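Local coordinates for putative outer membrane protein (LpxR) (Salmonella typhimurium, PDB 3FID) that deacylates lipid A in the outer membrane, as a lipopolysaccharide-modifying, metal-binding beta-barrel enzyme, at residues W133-E138 / L239-E244; A221-R226 / D253-G258; L270-V275 / S286-D291. All blocks are in the same frame, centred on the assembly; numbering follows the deposited sequence.

Contact 1 (W133-E138 / L239-E244)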
loop_
_atom_site.group_PDB
_atom_site.type_symbol
_atom_site.label_atom_id
_atom_site.label_comp_id
_atom_site.label_asym_id
_atom_site.label_seq_id
_atom_site.Cartn_x
_atom_site.Cartn_y
_atom_site.Cartn_z
ATOM N N TRP A 133 -6.457 -7.133 20.648
ATOM C CA TRP A 133 -5.530 -8.012 19.944
ATOM C C TRP A 133 -5.756 -9.488 20.328
ATOM O O TRP A 133 -5.460 -10.362 19.553
ATOM C CB TRP A 133 -4.072 -7.583 20.188
ATOM C CG TRP A 133 -3.599 -6.534 19.230
ATOM C CD1 TRP A 133 -3.278 -5.223 19.515
ATOM C CD2 TRP A 133 -3.359 -6.712 17.825
ATOM N NE1 TRP A 133 -2.865 -4.578 18.364
ATOM C CE2 TRP A 133 -2.903 -5.463 17.315
ATOM C CE3 TRP A 133 -3.469 -7.805 16.956
ATOM C CZ2 TRP A 133 -2.566 -5.272 15.953
ATOM C CZ3 TRP A 133 -3.147 -7.619 15.599
ATOM C CH2 TRP A 133 -2.712 -6.342 15.110
ATOM N N GLN A 134 -6.309 -9.752 21.522
ATOM C CA GLN A 134 -6.645 -11.122 21.950
ATOM C C GLN A 134 -7.736 -11.711 21.064
ATOM O O GLN A 134 -7.847 -12.926 20.940
ATOM C CB GLN A 134 -7.075 -11.169 23.456
ATOM C CG GLN A 134 -8.340 -10.397 23.803
ATOM C CD GLN A 134 -8.648 -10.318 25.322
ATOM O OE1 GLN A 134 -8.375 -11.263 26.083
ATOM N NE2 GLN A 134 -9.237 -9.199 25.752
ATOM N N ASP A 135 -8.558 -10.837 20.482
ATOM C CA ASP A 135 -9.653 -11.262 19.607
ATOM C C ASP A 135 -9.353 -10.949 18.124
ATOM O O ASP A 135 -10.265 -10.722 17.321
ATOM C CB ASP A 135 -10.974 -10.614 20.099
ATOM C CG ASP A 135 -12.209 -11.300 19.550
ATOM O OD1 ASP A 135 -12.143 -12.510 19.239
ATOM O OD2 ASP A 135 -13.254 -10.618 19.461
ATOM N N GLN A 136 -8.060 -10.925 17.761
ATOM C CA GLN A 136 -7.651 -10.672 16.363
ATOM C C GLN A 136 -8.127 -11.750 15.386
ATOM O O GLN A 136 -8.553 -12.826 15.807
ATOM C CB GLN A 136 -6.122 -10.468 16.278
ATOM C CG GLN A 136 -5.235 -11.718 16.523
ATOM C CD GLN A 136 -3.761 -11.368 16.384
ATOM O OE1 GLN A 136 -3.334 -10.932 15.330
ATOM N NE2 GLN A 136 -2.988 -11.537 17.462
ATOM N N ILE A 137 -8.064 -11.456 14.081
ATOM C CA ILE A 137 -8.332 -12.453 13.044
ATOM C C ILE A 137 -7.384 -13.651 13.162
ATOM O O ILE A 137 -6.184 -13.482 13.316
ATOM C CB ILE A 137 -8.284 -11.840 11.597
ATOM C CG1 ILE A 137 -9.287 -10.663 11.471
ATOM C CG2 ILE A 137 -8.542 -12.903 10.528
ATOM C CD1 ILE A 137 -10.793 -11.028 11.665
ATOM N N GLU A 138 -7.941 -14.856 13.085
ATOM C CA GLU A 138 -7.170 -16.102 13.218
ATOM C C GLU A 138 -6.329 -16.430 11.979
ATOM O O GLU A 138 -6.627 -15.946 10.870
ATOM C CB GLU A 138 -8.126 -17.257 13.476
ATOM C CG GLU A 138 -8.887 -17.718 12.244
ATOM C CD GLU A 138 -9.931 -18.802 12.568
ATOM O OE1 GLU A 138 -10.747 -19.120 11.685
ATOM O OE2 GLU A 138 -9.945 -19.302 13.703
ATOM N N LEU A 239 -10.431 -14.649 16.909
ATOM C CA LEU A 239 -9.900 -15.743 17.760
ATOM C C LEU A 239 -10.830 -16.202 18.890
ATOM O O LEU A 239 -10.999 -17.405 19.107
ATOM C CB LEU A 239 -8.564 -15.331 18.391
ATOM C CG LEU A 239 -7.283 -15.484 17.589
ATOM C CD1 LEU A 239 -6.121 -14.918 18.427
ATOM C CD2 LEU A 239 -7.041 -16.962 17.248
ATOM N N GLN A 240 -11.424 -15.233 19.585
ATOM C CA GLN A 240 -12.207 -15.466 20.799
ATOM C C GLN A 240 -13.715 -15.314 20.623
ATOM O O GLN A 240 -14.480 -16.169 21.085
ATOM C CB GLN A 240 -11.753 -14.537 21.899
ATOM C CG GLN A 240 -10.321 -14.730 22.321
ATOM C CD GLN A 240 -9.975 -13.753 23.388
ATOM O OE1 GLN A 240 -10.607 -12.703 23.512
ATOM N NE2 GLN A 240 -8.978 -14.080 24.183
ATOM N N THR A 241 -14.161 -14.239 19.980
ATOM C CA THR A 241 -15.604 -14.104 19.700
ATOM C C THR A 241 -16.047 -14.956 18.523
ATOM O O THR A 241 -17.251 -15.122 18.294
ATOM C CB THR A 241 -16.045 -12.637 19.486
ATOM O OG1 THR A 241 -15.180 -11.989 18.534
ATOM C CG2 THR A 241 -15.998 -11.870 20.793
ATOM N N LYS A 242 -15.094 -15.472 17.750
ATOM C CA LYS A 242 -15.391 -16.369 16.616
ATOM C C LYS A 242 -16.415 -15.828 15.613
ATOM O O LYS A 242 -17.290 -16.562 15.142
ATOM C CB LYS A 242 -15.828 -17.760 17.111
ATOM C CG LYS A 242 -14.741 -18.488 17.865
ATOM C CD LYS A 242 -15.210 -19.853 18.337
ATOM C CE LYS A 242 -14.079 -20.566 19.052
ATOM N NZ LYS A 242 -13.554 -19.720 20.166
ATOM N N MET A 243 -16.300 -14.550 15.269
ATOM C CA MET A 243 -17.242 -13.972 14.315
ATOM C C MET A 243 -16.510 -13.331 13.156
ATOM O O MET A 243 -15.321 -13.030 13.262
ATOM C CB MET A 243 -18.155 -12.950 14.988
ATOM C CG MET A 243 -17.457 -11.799 15.670
ATOM S SD MET A 243 -18.644 -10.577 16.252
ATOM C CE MET A 243 -17.607 -9.540 17.278
ATOM N N GLU A 244 -17.229 -13.165 12.049
ATOM C CA GLU A 244 -16.810 -12.284 10.974
ATOM C C GLU A 244 -17.499 -10.999 11.313
ATOM O O GLU A 244 -18.714 -10.987 11.479
ATOM C CB GLU A 244 -17.366 -12.734 9.645
ATOM C CG GLU A 244 -16.989 -14.079 9.173
ATOM C CD GLU A 244 -17.564 -14.326 7.779
ATOM O OE1 GLU A 244 -18.246 -15.374 7.620
ATOM O OE2 GLU A 244 -17.364 -13.460 6.870
#

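Contact 2 (A221-R226 / D253-G258). With CXE (pentaethylene glycol monodecyl ether), chain L; CXE (pentaethylene glycol monodecyl ether), chain M; CXE (pentaethylene glycol monodecyl ether), chain J.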
loop_
_atom_site.group_PDB
_atom_site.type_symbol
_atom_site.label_atom_id
_atom_site.label_comp_id
_atom_site.label_asym_id
_atom_site.label_seq_id
_atom_site.Cartn_x
_atom_site.Cartn_y
_atom_site.Cartn_z
ATOM N N ALA A 221 -0.618 11.907 -9.335
ATOM C CA ALA A 221 -1.952 11.779 -8.757
ATOM C C ALA A 221 -2.665 10.667 -9.525
ATOM O O ALA A 221 -2.572 10.610 -10.757
ATOM C CB ALA A 221 -2.691 13.115 -8.880
ATOM N N GLY A 222 -3.337 9.755 -8.812
ATOM C CA GLY A 222 -4.037 8.630 -9.459
ATOM C C GLY A 222 -5.187 8.101 -8.624
ATOM O O GLY A 222 -5.273 8.375 -7.433
ATOM N N VAL A 223 -6.058 7.331 -9.259
ATOM C CA VAL A 223 -7.173 6.642 -8.590
ATOM C C VAL A 223 -7.340 5.305 -9.281
ATOM O O VAL A 223 -7.171 5.195 -10.517
ATOM C CB VAL A 223 -8.500 7.451 -8.597
ATOM C CG1 VAL A 223 -8.941 7.881 -10.041
ATOM C CG2 VAL A 223 -9.611 6.693 -7.874
ATOM N N GLU A 224 -7.651 4.283 -8.488
ATOM C CA GLU A 224 -7.948 2.974 -9.013
ATOM C C GLU A 224 -9.227 2.463 -8.374
ATOM O O GLU A 224 -9.374 2.512 -7.175
ATOM C CB GLU A 224 -6.803 1.990 -8.721
ATOM C CG GLU A 224 -7.110 0.565 -9.204
ATOM C CD GLU A 224 -6.076 -0.470 -8.763
ATOM O OE1 GLU A 224 -6.158 -1.005 -7.640
ATOM O OE2 GLU A 224 -5.168 -0.754 -9.562
ATOM N N ARG A 225 -10.164 1.990 -9.181
ATOM C CA ARG A 225 -11.344 1.331 -8.616
ATOM C C ARG A 225 -11.142 -0.174 -8.581
ATOM O O ARG A 225 -10.904 -0.795 -9.623
ATOM C CB ARG A 225 -12.587 1.660 -9.470
ATOM C CG ARG A 225 -13.813 0.795 -9.086
ATOM C CD ARG A 225 -15.097 1.533 -9.451
ATOM N NE ARG A 225 -15.207 2.759 -8.679
ATOM C CZ ARG A 225 -16.198 3.631 -8.787
ATOM N NH1 ARG A 225 -17.184 3.404 -9.651
ATOM N NH2 ARG A 225 -16.206 4.726 -8.040
ATOM N N ARG A 226 -11.302 -0.803 -7.426
ATOM C CA ARG A 226 -11.257 -2.264 -7.477
ATOM C C ARG A 226 -12.520 -2.976 -7.070
ATOM O O ARG A 226 -13.284 -2.494 -6.225
ATOM C CB ARG A 226 -10.044 -2.818 -6.743
ATOM C CG ARG A 226 -9.907 -2.326 -5.352
ATOM C CD ARG A 226 -8.475 -2.666 -4.901
ATOM N NE ARG A 226 -8.336 -2.626 -3.460
ATOM C CZ ARG A 226 -7.679 -1.683 -2.775
ATOM N NH1 ARG A 226 -7.579 -1.781 -1.448
ATOM N NH2 ARG A 226 -7.105 -0.670 -3.394
ATOM N N ASP A 253 -12.389 2.256 -3.948
ATOM C CA ASP A 253 -11.531 3.181 -4.690
ATOM C C ASP A 253 -10.340 3.550 -3.844
ATOM O O ASP A 253 -10.471 3.737 -2.627
ATOM C CB ASP A 253 -12.286 4.468 -5.023
ATOM C CG ASP A 253 -13.423 4.244 -5.989
ATOM O OD1 ASP A 253 -13.422 3.210 -6.679
ATOM O OD2 ASP A 253 -14.318 5.114 -6.045
ATOM N N GLU A 254 -9.181 3.663 -4.491
ATOM C CA GLU A 254 -7.949 4.110 -3.826
ATOM C C GLU A 254 -7.342 5.320 -4.546
ATOM O O GLU A 254 -7.076 5.268 -5.764
ATOM C CB GLU A 254 -6.915 2.983 -3.756
ATOM C CG GLU A 254 -5.583 3.414 -3.047
ATOM C CD GLU A 254 -4.631 2.266 -2.851
ATOM O OE1 GLU A 254 -5.084 1.213 -2.389
ATOM O OE2 GLU A 254 -3.418 2.427 -3.118
ATOM N N TYR A 255 -7.131 6.396 -3.796
ATOM C CA TYR A 255 -6.548 7.633 -4.320
ATOM C C TYR A 255 -5.133 7.780 -3.794
ATOM O O TYR A 255 -4.874 7.488 -2.625
ATOM C CB TYR A 255 -7.365 8.831 -3.830
ATOM C CG TYR A 255 -8.744 8.866 -4.410
ATOM C CD1 TYR A 255 -9.009 9.652 -5.531
ATOM C CD2 TYR A 255 -9.802 8.121 -3.844
ATOM C CE1 TYR A 255 -10.273 9.717 -6.080
ATOM C CE2 TYR A 255 -11.085 8.178 -4.394
ATOM C CZ TYR A 255 -11.301 8.969 -5.522
ATOM O OH TYR A 255 -12.545 9.048 -6.128
ATOM N N ARG A 256 -4.211 8.243 -4.639
ATOM C CA ARG A 256 -2.815 8.421 -4.225
ATOM C C ARG A 256 -2.320 9.712 -4.865
ATOM O O ARG A 256 -2.470 9.896 -6.077
ATOM C CB ARG A 256 -1.899 7.268 -4.696
ATOM C CG ARG A 256 -2.326 5.866 -4.279
ATOM C CD ARG A 256 -1.173 4.838 -4.440
ATOM N NE ARG A 256 -1.337 3.889 -3.332
ATOM C CZ ARG A 256 -0.544 3.721 -2.264
ATOM N NH1 ARG A 256 -0.910 2.827 -1.370
ATOM N NH2 ARG A 256 0.611 4.386 -2.084
ATOM N N VAL A 257 -1.774 10.599 -4.044
ATOM C CA VAL A 257 -1.173 11.819 -4.507
ATOM C C VAL A 257 0.191 11.894 -3.841
ATOM O O VAL A 257 0.304 11.754 -2.600
ATOM C CB VAL A 257 -2.057 13.043 -4.082
ATOM C CG1 VAL A 257 -1.314 14.359 -4.315
ATOM C CG2 VAL A 257 -3.453 12.982 -4.770
ATOM N N GLY A 258 1.245 12.125 -4.622
ATOM C CA GLY A 258 2.557 12.145 -4.005
ATOM C C GLY A 258 3.686 12.653 -4.858
ATOM O O GLY A 258 3.466 13.157 -5.958
HETATM C C1 CXE L . -8.213 10.311 -14.515
HETATM C C2 CXE L . -6.823 10.787 -14.127
HETATM C C3 CXE L . -6.507 10.387 -12.694
HETATM C C4 CXE L . -6.408 11.572 -11.745
HETATM C C5 CXE L . -7.230 11.299 -10.485
HETATM C C6 CXE L . -6.447 11.606 -9.208
HETATM C C7 CXE L . -7.385 12.047 -8.107
HETATM C C8 CXE L . -6.644 12.346 -6.827
HETATM C C9 CXE L . -7.296 13.512 -6.108
HETATM C C10 CXE L . -7.861 13.131 -4.740
HETATM O O11 CXE L . -8.987 13.963 -4.475
HETATM C C12 CXE L . -9.679 13.680 -3.255
HETATM C C13 CXE L . -10.614 12.479 -3.372
HETATM O O14 CXE L . -11.790 12.830 -4.106
HETATM C C15 CXE L . -12.807 11.824 -4.037
HETATM C C1 CXE M . 0.866 -7.165 -27.214
HETATM C C2 CXE M . -0.444 -7.227 -26.455
HETATM C C3 CXE M . -0.965 -5.829 -26.117
HETATM C C4 CXE M . -1.603 -5.768 -24.728
HETATM C C5 CXE M . -2.567 -4.590 -24.591
HETATM C C6 CXE M . -2.827 -4.291 -23.117
HETATM C C7 CXE M . -3.488 -2.933 -22.868
HETATM C C8 CXE M . -4.081 -2.889 -21.457
HETATM C C9 CXE M . -4.329 -1.477 -20.921
HETATM C C10 CXE M . -5.693 -1.384 -20.244
HETATM O O11 CXE M . -5.858 -0.105 -19.636
HETATM C C12 CXE M . -7.205 0.393 -19.712
HETATM C C13 CXE M . -7.811 0.637 -18.319
HETATM O O14 CXE M . -8.596 1.835 -18.289
HETATM C C15 CXE M . -9.053 2.188 -16.979
HETATM C C16 CXE M . -9.157 3.706 -16.802
HETATM O O17 CXE M . -10.277 4.012 -15.958
HETATM C C18 CXE M . -10.045 5.013 -14.956
HETATM C C19 CXE M . -11.288 5.180 -14.074
HETATM O O20 CXE M . -10.994 4.899 -12.696
HETATM C C21 CXE M . -12.140 4.871 -11.837
HETATM C C22 CXE M . -11.982 5.997 -10.823
HETATM O O23 CXE M . -13.009 5.991 -9.836
HETATM C C24 CXE M . -13.258 7.300 -9.329
HETATM C C25 CXE M . -14.736 7.598 -9.467
HETATM O O26 CXE M . -14.974 8.958 -9.148
HETATM C C1 CXE J . 2.060 15.984 -3.992
HETATM C C2 CXE J . 2.665 15.934 -2.607
HETATM C C3 CXE J . 2.432 17.266 -1.915
HETATM C C4 CXE J . 2.840 17.199 -0.456
HETATM C C5 CXE J . 2.701 18.564 0.196
HETATM C C6 CXE J . 3.012 18.468 1.682
HETATM C C7 CXE J . 3.334 19.826 2.301
HETATM C C8 CXE J . 4.081 19.618 3.609
HETATM C C9 CXE J . 3.807 20.738 4.598
HETATM C C10 CXE J . 4.614 20.519 5.868
HETATM O O11 CXE J . 4.760 21.780 6.509
HETATM C C12 CXE J . 5.563 21.720 7.691
HETATM C C13 CXE J . 5.360 23.025 8.445
#

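Contact 3 (L270-V275 / S286-D291)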
loop_
_atom_site.group_PDB
_atom_site.type_symbol
_atom_site.label_atom_id
_atom_site.label_comp_id
_atom_site.label_asym_id
_atom_site.label_seq_id
_atom_site.Cartn_x
_atom_site.Cartn_y
_atom_site.Cartn_z
ATOM N N LEU A 270 6.931 10.796 -0.640
ATOM C CA LEU A 270 5.766 10.864 0.230
ATOM C C LEU A 270 4.530 10.600 -0.629
ATOM O O LEU A 270 4.430 11.126 -1.736
ATOM C CB LEU A 270 5.721 12.256 0.904
ATOM C CG LEU A 270 4.661 12.833 1.860
ATOM C CD1 LEU A 270 3.670 13.705 1.152
ATOM C CD2 LEU A 270 3.986 11.793 2.738
ATOM N N SER A 271 3.624 9.749 -0.144
ATOM C CA SER A 271 2.356 9.504 -0.829
ATOM C C SER A 271 1.208 9.726 0.168
ATOM O O SER A 271 1.266 9.242 1.303
ATOM C CB SER A 271 2.329 8.076 -1.420
ATOM O OG SER A 271 1.172 7.903 -2.250
ATOM N N LEU A 272 0.236 10.541 -0.233
ATOM C CA LEU A 272 -0.965 10.837 0.546
ATOM C C LEU A 272 -2.107 10.022 -0.014
ATOM O O LEU A 272 -2.521 10.235 -1.173
ATOM C CB LEU A 272 -1.300 12.334 0.412
ATOM C CG LEU A 272 -0.194 13.361 0.771
ATOM C CD1 LEU A 272 -0.695 14.833 0.564
ATOM C CD2 LEU A 272 0.297 13.223 2.159
ATOM N N ASN A 273 -2.654 9.118 0.799
ATOM C CA ASN A 273 -3.517 8.076 0.277
ATOM C C ASN A 273 -4.883 8.051 0.916
ATOM O O ASN A 273 -5.001 8.395 2.068
ATOM C CB ASN A 273 -2.832 6.717 0.440
ATOM C CG ASN A 273 -1.402 6.741 -0.059
ATOM O OD1 ASN A 273 -1.133 7.218 -1.161
ATOM N ND2 ASN A 273 -0.473 6.238 0.763
ATOM N N LYS A 274 -5.905 7.671 0.141
ATOM C CA LYS A 274 -7.232 7.430 0.709
ATOM C C LYS A 274 -7.828 6.159 0.127
ATOM O O LYS A 274 -7.809 5.944 -1.088
ATOM C CB LYS A 274 -8.194 8.599 0.459
ATOM C CG LYS A 274 -9.545 8.435 1.227
ATOM C CD LYS A 274 -10.543 9.517 0.899
ATOM C CE LYS A 274 -11.441 9.069 -0.273
ATOM N NZ LYS A 274 -12.684 9.897 -0.308
ATOM N N VAL A 275 -8.399 5.330 0.998
ATOM C CA VAL A 275 -9.113 4.160 0.539
ATOM C C VAL A 275 -10.592 4.347 0.937
ATOM O O VAL A 275 -10.873 4.682 2.102
ATOM C CB VAL A 275 -8.495 2.873 1.154
ATOM C CG1 VAL A 275 -9.338 1.632 0.823
ATOM C CG2 VAL A 275 -7.000 2.674 0.643
ATOM N N SER A 286 -7.814 7.644 5.472
ATOM C CA SER A 286 -6.601 8.237 4.858
ATOM C C SER A 286 -5.334 7.887 5.653
ATOM O O SER A 286 -5.350 7.707 6.889
ATOM C CB SER A 286 -6.732 9.763 4.745
ATOM O OG SER A 286 -6.927 10.344 6.031
ATOM N N TYR A 287 -4.221 7.821 4.935
ATOM C CA TYR A 287 -2.943 7.527 5.556
ATOM C C TYR A 287 -1.843 8.014 4.626
ATOM O O TYR A 287 -2.107 8.403 3.464
ATOM C CB TYR A 287 -2.799 6.014 5.813
ATOM C CG TYR A 287 -2.805 5.137 4.560
ATOM C CD1 TYR A 287 -3.990 4.720 3.970
ATOM C CD2 TYR A 287 -1.608 4.722 3.991
ATOM C CE1 TYR A 287 -3.969 3.900 2.816
ATOM C CE2 TYR A 287 -1.569 3.926 2.841
ATOM C CZ TYR A 287 -2.734 3.520 2.275
ATOM O OH TYR A 287 -2.612 2.731 1.164
ATOM N N ILE A 288 -0.616 7.986 5.121
ATOM C CA ILE A 288 0.527 8.312 4.275
ATOM C C ILE A 288 1.508 7.169 4.240
ATOM O O ILE A 288 1.490 6.291 5.097
ATOM C CB ILE A 288 1.284 9.560 4.747
ATOM C CG1 ILE A 288 1.891 9.338 6.150
ATOM C CG2 ILE A 288 0.368 10.797 4.704
ATOM C CD1 ILE A 288 2.985 10.318 6.517
ATOM N N ASN A 289 2.356 7.178 3.226
ATOM C CA ASN A 289 3.604 6.435 3.319
ATOM C C ASN A 289 4.766 7.380 2.991
ATOM O O ASN A 289 4.615 8.301 2.171
ATOM C CB ASN A 289 3.582 5.105 2.518
ATOM C CG ASN A 289 3.339 5.282 1.021
ATOM O OD1 ASN A 289 2.189 5.350 0.561
ATOM N ND2 ASN A 289 4.421 5.308 0.242
ATOM N N GLY A 290 5.888 7.184 3.692
ATOM C CA GLY A 290 7.117 7.931 3.430
ATOM C C GLY A 290 8.210 6.918 3.156
ATOM O O GLY A 290 8.319 5.893 3.864
ATOM N N ASP A 291 8.978 7.159 2.098
ATOM C CA ASP A 291 9.962 6.167 1.668
ATOM C C ASP A 291 11.352 6.785 1.501
ATOM O O ASP A 291 11.499 7.954 1.095
ATOM C CB ASP A 291 9.580 5.471 0.343
ATOM C CG ASP A 291 8.054 5.366 0.107
ATOM O OD1 ASP A 291 7.285 4.956 0.992
ATOM O OD2 ASP A 291 7.634 5.658 -1.029
#

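Contact 1 (W133-E138 / L239-E244)
Asp135 reaches across to the backbone at Gln240 and Thr241 and ties two loops together, one running from helix 114-125 to strand 140-157, the other from helix 232-235 to strand 251-263. Starting at CB, Asp135 passes Gln240 OE1 at 4.0 Å. Its CG lies anti to the backbone N (chi1 -162°). The two oxygens then divide the work. OD1 accepts from two successive amides: Gln240 N arrives nearly in line with the C-O bond of OD1, and Thr241 N comes from above the carboxylate plane, 2.8 Å from OD1. At the other tip, OD2 offers its syn lone pair to Thr241 OG1 and also accepts from the amide of Ala72.

Beside this, Leu239 N bonds to Gln136 O at 2.8 Å, and Leu239 CD1 lies 3.8 Å from Gln136 CG, the two side chains pointing the same way. On the outer side the bond from Gln240 NE2 to Gln134 OE1 is long and weak at 3.5 Å; Gln134 NE2 turns to Pro70 O instead. The three N-H donors and one hydroxyl around this buried carboxylate would probably favour its ionised form, although neither segment supplies a basic partner.

Contact 2 (A221-R226 / D253-G258)
Ala221 through Arg225 pair with Val257 back to Asp253 in antiparallel register, two neighbouring staves of the LpxR membrane beta-barrel. The backbone ladder has two hydrogen-bonded pairs, Gly222 with Arg256 and Glu224 with Glu254, each closed by two N-H to O bonds. At the non-hydrogen-bonded pairs, CA-H groups point to carbonyl oxygens, the shortest from Val223 CA to Glu254 O at 3.1 Å.

Two salt bridges cross the seam, and they are built differently. Arg225 grips Asp253 side-on: NE reaches OD1 of Asp253 at 2.7 Å and NH2 takes OD2, each on a syn lone pair, with guanidinium and carboxylate planes only 1° apart. On the sheet face of Glu224, Glu254 and Arg256, Arg226 NH2 meets Glu254 OE1 at 2.9 Å from above the carboxylate, the two planes 84° apart. OE2 of Glu254 is taken by Arg256 NE (2.6 Å), so this carboxylate bridges two arginines; Gly200 N also donates to OE2.

Apolar contact belongs to the face of Ala221, Val223, Tyr255 and Val257, with Arg225 and Asp253 on this same face at one end of the run. Val223 CG2, anti to the backbone N, makes a CH-pi contact over the Tyr255 ring, 3.7 Å from its centroid. A detergent molecule lies against the opposite face of that ring through C13, and its C8 touches Val257 CG2 at 3.8 Å; a second detergent's ether oxygen O23 lies over the Arg225 guanidinium. The detergent suggests that this face looks toward the membrane.

Strand 176-188 continues the sheet beyond 221-226, strand 266-275 does so beyond 253-258, and from helix 16-23 Tyr23 packs on Tyr255 and Val257, Leu22 on Val257.

Contact 3 (L270-V275 / S286-D291)
Leu270 to Lys274 run antiparallel to Ser286 to Gly290 in the last beta hairpin of the barrel, strands 266-275 and 285-295. The tight side is the one carrying Ser271, Asn273, Tyr287 and Asn289. Asn273 CB sits over one face of the Tyr287 ring, 3.8 Å from the centroid in a CH-pi contact, while Val275 CG2 meets the ring edge. Tyr287 CG stands in the crowded position between backbone N and carbonyl carbon (chi1 63°), and the ring crosses the Asn273 side chain obliquely. Arg256 touches this face, and Tyr33 packs edge-to-face on Tyr287. The Tyr287 side chain comes within about 4 Å of that of Asp10, a zinc ligand.

The other face, largely aliphatic around Leu270, Leu272 and Ile288, is tight where Leu272 CD2 touches Ile288 CG2 at 3.5 Å and more open at the Leu270 and Gly290 end, where Leu270 CD2 stays 4.0 Å from Ile288 CB and a detergent molecule reaches Leu270.

Back on the polar side, bonds link four side chains: Ser271 OG to a lone pair of Asn273 OD1 at 2.6 Å, Asn273 ND2 to Asn289 OD1 at 2.8 Å, and Asn289 ND2 to the syn lone pair of Asp291 OD1 at 3.0 Å.

In the fold
Contacts 2 and 3 belong to the barrel wall and are mostly buried; contact 1, its centre about 24 Å from the centre of the chain, joins loops and is only partly buried. Contacts 2 and 3 share a seam, since strands 251-263 and 266-275 are neighbours: Val257 O and Leu272 N probably hydrogen-bond at 2.7 Å, and Arg256 NH2 donates to Asn289 OD1. In both, the detergent-side face is mixed, apolar chains plus the Arg225-Asp253 pair in contact 2, and Lys274 and Ser286 in contact 3; the other face is polar, with arginine-carboxylate pairs in contact 2, amides and a tyrosine in contact 3. Contact 1 has no strand pairing and is held mainly by one aspartate carboxylate.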